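Local coordinates for protein extracellular sialidase/neuraminidase, putative (Aspergillus fumigatus, PDB 2XZK) that probably hydrolyses terminal sialic acid linkages, notably those of the deaminated sialic acid Kdn, as a secreted exo-glycosidase, at residues Val307-Asp312 against Trp379-Pro384. Residues are numbered along the deposited sequence; the frame is centred on the assembly and turned at random.
With K99 ((2R,3R,4R,5R,6S)-2,3-bis(fluoranyl)-4,5-bis(oxidanyl)-6-[(1R,2R)-1,2,3-tris(oxidanyl)propyl]oxane-2-carboxylic acid), chain E.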
ATOM      1  N   VAL A 307       8.018  -3.049 -12.314  1.00  7.75           N
ATOM      2  CA  VAL A 307       7.935  -4.252 -11.476  1.00  7.53           C
ATOM      3  C   VAL A 307       9.178  -5.132 -11.707  1.00  8.02           C
ATOM      4  O   VAL A 307       9.591  -5.330 -12.859  1.00  8.67           O
ATOM      5  CB  VAL A 307       6.590  -5.020 -11.696  1.00  7.78           C
ATOM      6  CG1 VAL A 307       6.494  -5.653 -13.093  1.00  7.35           C
ATOM      7  CG2 VAL A 307       6.368  -6.071 -10.608  1.00  7.10           C
ATOM      8  N   ARG A 308       9.779  -5.626 -10.627  1.00  7.76           N
ATOM      9  CA  ARG A 308      11.031  -6.377 -10.694  1.00  7.55           C
ATOM     10  C   ARG A 308      10.995  -7.665  -9.882  1.00  8.32           C
ATOM     11  O   ARG A 308      10.189  -7.800  -8.959  1.00  7.43           O
ATOM     12  CB  ARG A 308      12.166  -5.542 -10.122  1.00  7.84           C
ATOM     13  CG  ARG A 308      12.356  -4.166 -10.712  1.00  6.99           C
ATOM     14  CD  ARG A 308      13.401  -3.491  -9.863  1.00  7.19           C
ATOM     15  NE  ARG A 308      13.644  -2.087 -10.158  1.00  9.99           N
ATOM     16  CZ  ARG A 308      14.686  -1.623 -10.847  1.00 10.01           C
ATOM     17  NH1 ARG A 308      15.580  -2.461 -11.392  1.00 11.67           N
ATOM     18  NH2 ARG A 308      14.847  -0.313 -10.985  1.00  9.86           N
ATOM     19  N   ILE A 309      11.914  -8.577 -10.202  1.00  7.94           N
ATOM     20  CA  ILE A 309      12.055  -9.841  -9.494  1.00  8.71           C
ATOM     21  C   ILE A 309      13.490  -9.959  -8.965  1.00  9.10           C
ATOM     22  O   ILE A 309      14.451  -9.625  -9.679  1.00 10.41           O
ATOM     23  CB  ILE A 309      11.752 -11.044 -10.422  1.00  8.41           C
ATOM     24  CG1 ILE A 309      10.375 -10.915 -11.072  1.00  8.73           C
ATOM     25  CG2 ILE A 309      11.859 -12.369  -9.656  1.00 10.57           C
ATOM     26  CD1 ILE A 309      10.142 -11.869 -12.266  1.00  9.66           C
ATOM     27  N   SER A 310      13.629 -10.399  -7.712  1.00  9.89           N
ATOM     28  CA  SER A 310      14.940 -10.810  -7.174  1.00 10.22           C
ATOM     29  C   SER A 310      14.894 -12.305  -6.905  1.00 10.65           C
ATOM     30  O   SER A 310      13.922 -12.816  -6.348  1.00 11.46           O
ATOM     31  CB  SER A 310      15.287 -10.094  -5.867  1.00 10.67           C
ATOM     32  OG  SER A 310      16.545 -10.557  -5.363  1.00 10.62           O
ATOM     33  N   TYR A 311      15.966 -12.993  -7.283  1.00 10.75           N
ATOM     34  CA  TYR A 311      16.111 -14.426  -7.029  1.00 11.40           C
ATOM     35  C   TYR A 311      17.070 -14.667  -5.868  1.00 11.82           C
ATOM     36  O   TYR A 311      17.316 -15.818  -5.484  1.00 12.61           O
ATOM     37  CB  TYR A 311      16.661 -15.112  -8.288  1.00 11.38           C
ATOM     38  CG  TYR A 311      15.733 -14.946  -9.459  1.00 11.22           C
ATOM     39  CD1 TYR A 311      14.688 -15.835  -9.656  1.00 12.72           C
ATOM     40  CD2 TYR A 311      15.888 -13.884 -10.352  1.00 12.11           C
ATOM     41  CE1 TYR A 311      13.819 -15.689 -10.714  1.00 11.59           C
ATOM     42  CE2 TYR A 311      15.022 -13.723 -11.437  1.00 12.72           C
ATOM     43  CZ  TYR A 311      13.994 -14.630 -11.602  1.00 11.16           C
ATOM     44  OH  TYR A 311      13.133 -14.482 -12.652  1.00 11.79           O
ATOM     45  N   ASP A 312      17.593 -13.580  -5.313  1.00 11.91           N
ATOM     46  CA  ASP A 312      18.583 -13.639  -4.227  1.00 12.73           C
ATOM     47  C   ASP A 312      17.948 -14.007  -2.900  1.00 12.74           C
ATOM     48  O   ASP A 312      16.843 -13.572  -2.599  1.00 13.31           O
ATOM     49  CB  ASP A 312      19.297 -12.309  -4.098  1.00 13.11           C
ATOM     50  CG  ASP A 312      20.228 -12.043  -5.258  1.00 14.59           C
ATOM     51  OD1 ASP A 312      20.660 -13.018  -5.923  1.00 18.33           O
ATOM     52  OD2 ASP A 312      20.538 -10.860  -5.508  1.00 15.91           O
ATOM     53  N   TRP A 379       4.943 -12.405 -18.036  1.00  7.71           N
ATOM     54  CA  TRP A 379       4.804 -11.054 -18.562  1.00  7.71           C
ATOM     55  C   TRP A 379       5.985 -10.185 -18.133  1.00  7.93           C
ATOM     56  O   TRP A 379       6.561  -9.462 -18.958  1.00  7.71           O
ATOM     57  CB  TRP A 379       3.471 -10.412 -18.168  1.00  7.91           C
ATOM     58  CG  TRP A 379       3.329  -9.038 -18.761  1.00  7.22           C
ATOM     59  CD1 TRP A 379       2.874  -8.732 -20.018  1.00  6.60           C
ATOM     60  CD2 TRP A 379       3.667  -7.789 -18.141  1.00  7.17           C
ATOM     61  NE1 TRP A 379       2.914  -7.370 -20.221  1.00  7.39           N
ATOM     62  CE2 TRP A 379       3.384  -6.766 -19.082  1.00  7.48           C
ATOM     63  CE3 TRP A 379       4.185  -7.430 -16.884  1.00  7.42           C
ATOM     64  CZ2 TRP A 379       3.598  -5.403 -18.797  1.00  9.33           C
ATOM     65  CZ3 TRP A 379       4.395  -6.073 -16.605  1.00  7.97           C
ATOM     66  CH2 TRP A 379       4.114  -5.083 -17.560  1.00  9.44           C
ATOM     67  N   ILE A 380       6.382 -10.277 -16.860  1.00  7.70           N
ATOM     68  CA  ILE A 380       7.547  -9.509 -16.402  1.00  7.97           C
ATOM     69  C   ILE A 380       8.815  -9.961 -17.127  1.00  8.55           C
ATOM     70  O   ILE A 380       9.604  -9.135 -17.569  1.00  8.48           O
ATOM     71  CB  ILE A 380       7.790  -9.652 -14.895  1.00  7.99           C
ATOM     72  CG1 ILE A 380       6.512  -9.329 -14.104  1.00  7.81           C
ATOM     73  CG2 ILE A 380       8.982  -8.769 -14.453  1.00  8.34           C
ATOM     74  CD1 ILE A 380       6.611  -9.696 -12.613  1.00  8.00           C
ATOM     75  N   LEU A 381       8.994 -11.276 -17.239  1.00  8.87           N
ATOM     76  CA  LEU A 381      10.252 -11.855 -17.742  1.00  9.24           C
ATOM     77  C   LEU A 381      10.452 -11.679 -19.247  1.00  9.77           C
ATOM     78  O   LEU A 381      11.580 -11.706 -19.736  1.00 10.92           O
ATOM     79  CB  LEU A 381      10.327 -13.346 -17.378  1.00  8.84           C
ATOM     80  CG  LEU A 381      10.475 -13.675 -15.880  1.00  8.13           C
ATOM     81  CD1 LEU A 381      10.069 -15.121 -15.623  1.00 10.09           C
ATOM     82  CD2 LEU A 381      11.877 -13.388 -15.378  1.00 10.42           C
ATOM     83  N   ASN A 382       9.351 -11.495 -19.968  1.00  9.66           N
ATOM     84  CA  ASN A 382       9.397 -11.313 -21.415  1.00 10.14           C
ATOM     85  C   ASN A 382       9.440  -9.846 -21.813  1.00  9.66           C
ATOM     86  O   ASN A 382       9.307  -9.501 -22.987  1.00  9.64           O
ATOM     87  CB  ASN A 382       8.229 -12.056 -22.074  1.00 10.29           C
ATOM     88  CG  ASN A 382       8.486 -13.553 -22.177  1.00 11.31           C
ATOM     89  OD1 ASN A 382       9.349 -13.992 -22.943  1.00 14.50           O
ATOM     90  ND2 ASN A 382       7.752 -14.345 -21.394  1.00 12.24           N
ATOM     91  N   GLY A 383       9.670  -8.988 -20.823  1.00 10.10           N
ATOM     92  CA  GLY A 383       9.873  -7.563 -21.044  1.00 10.45           C
ATOM     93  C   GLY A 383      11.094  -7.297 -21.915  1.00 11.32           C
ATOM     94  O   GLY A 383      12.070  -8.041 -21.845  1.00 11.87           O
ATOM     95  N   PRO A 384      11.046  -6.221 -22.721  1.00 12.11           N
ATOM     96  CA  PRO A 384      12.053  -5.947 -23.749  1.00 12.80           C
ATOM     97  C   PRO A 384      13.345  -5.362 -23.201  1.00 14.42           C
ATOM     98  O   PRO A 384      14.326  -5.275 -23.925  1.00 12.95           O
ATOM     99  CB  PRO A 384      11.357  -4.915 -24.648  1.00 13.47           C
ATOM    100  CG  PRO A 384      10.412  -4.210 -23.746  1.00 12.28           C
ATOM    101  CD  PRO A 384       9.926  -5.263 -22.788  1.00 12.62           C
TER
HETATM  102  O1A K99 E 502      17.747 -12.078 -12.523  1.00 22.74           O
HETATM  103  C1  K99 E 502      18.862 -11.562 -12.762  1.00 23.21           C
HETATM  104  O1B K99 E 502      19.577 -11.828 -13.754  1.00 25.67           O
HETATM  105  C2  K99 E 502      19.424 -10.497 -11.782  1.00 21.82           C
HETATM  106  C3  K99 E 502      18.641 -10.397 -10.459  1.00 20.18           C
HETATM  107  F1  K99 E 502      19.051  -9.246  -9.789  1.00 21.53           F
HETATM  108  C4  K99 E 502      18.824 -11.644  -9.574  1.00 19.99           C
HETATM  109  O4  K99 E 502      18.178 -11.475  -8.322  1.00 16.16           O
HETATM  110  O6  K99 E 502      20.811 -10.782 -11.443  1.00 22.20           O
HETATM  111  C6  K99 E 502      20.974 -12.051 -10.716  1.00 22.99           C
HETATM  112  C5  K99 E 502      20.306 -11.930  -9.340  1.00 20.94           C
HETATM  113  O5  K99 E 502      20.445 -13.147  -8.601  1.00 21.09           O
HETATM  114  C7  K99 E 502      22.436 -12.485 -10.598  1.00 25.81           C
HETATM  115  O7  K99 E 502      23.225 -11.317 -10.347  1.00 26.54           O
HETATM  116  C8  K99 E 502      22.909 -13.258 -11.858  1.00 28.26           C
HETATM  117  O8  K99 E 502      22.576 -12.525 -13.036  1.00 29.76           O
HETATM  118  C9  K99 E 502      22.292 -14.672 -11.986  1.00 29.79           C
HETATM  119  O9  K99 E 502      22.938 -15.615 -11.110  1.00 31.22           O
HETATM  120  F2  K99 E 502      19.383  -9.297 -12.383  1.00 21.65           F
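Asp312 OD1 accepts a 2.7 Å hydrogen bond from K99 O5, while the preceding Tyr311, whose side chain reaches Leu381, gives its backbone N-H to K99 O4, 2.9 Å away and nearly straight at 169°. The ligand sits at the edge of the Tyr311 ring, with C4 in plane, and is also hydrogen-bonded to Lys317 O. Asp312 N in turn donates to Ser310 OG, an ST turn at the end of strand 305-310. The phenol end of Tyr311 turns to the helix: OH is hydrogen-bonded to Asp3 OD2 and is 3.2 Å from Leu381 CD2. The six antiparallel sheets and the BNR repeat-like domain are those of a sialidase-type beta-propeller; here strand 305-310 of one blade meets helix 377-381, which follows strand 368-375 of another. The join is apolar, with no hydrogen bond between the two segments. Ile309 CD1 lies 3.9 Å from Leu381 CD2 and 4.0 Å from Ile380 CG2, and Ile309 CG2 lies over one face of the Tyr311 ring, offset toward its rim. Val307 has CG1 between its backbone N and carbonyl carbon (chi1 68°), 3.8 Å from Ile380 CG1; the two side chains cross near a right angle. The same methyl meets the Trp379 edge at CZ3 (4.1 Å), and that indole has a cation-pi partner in Arg322.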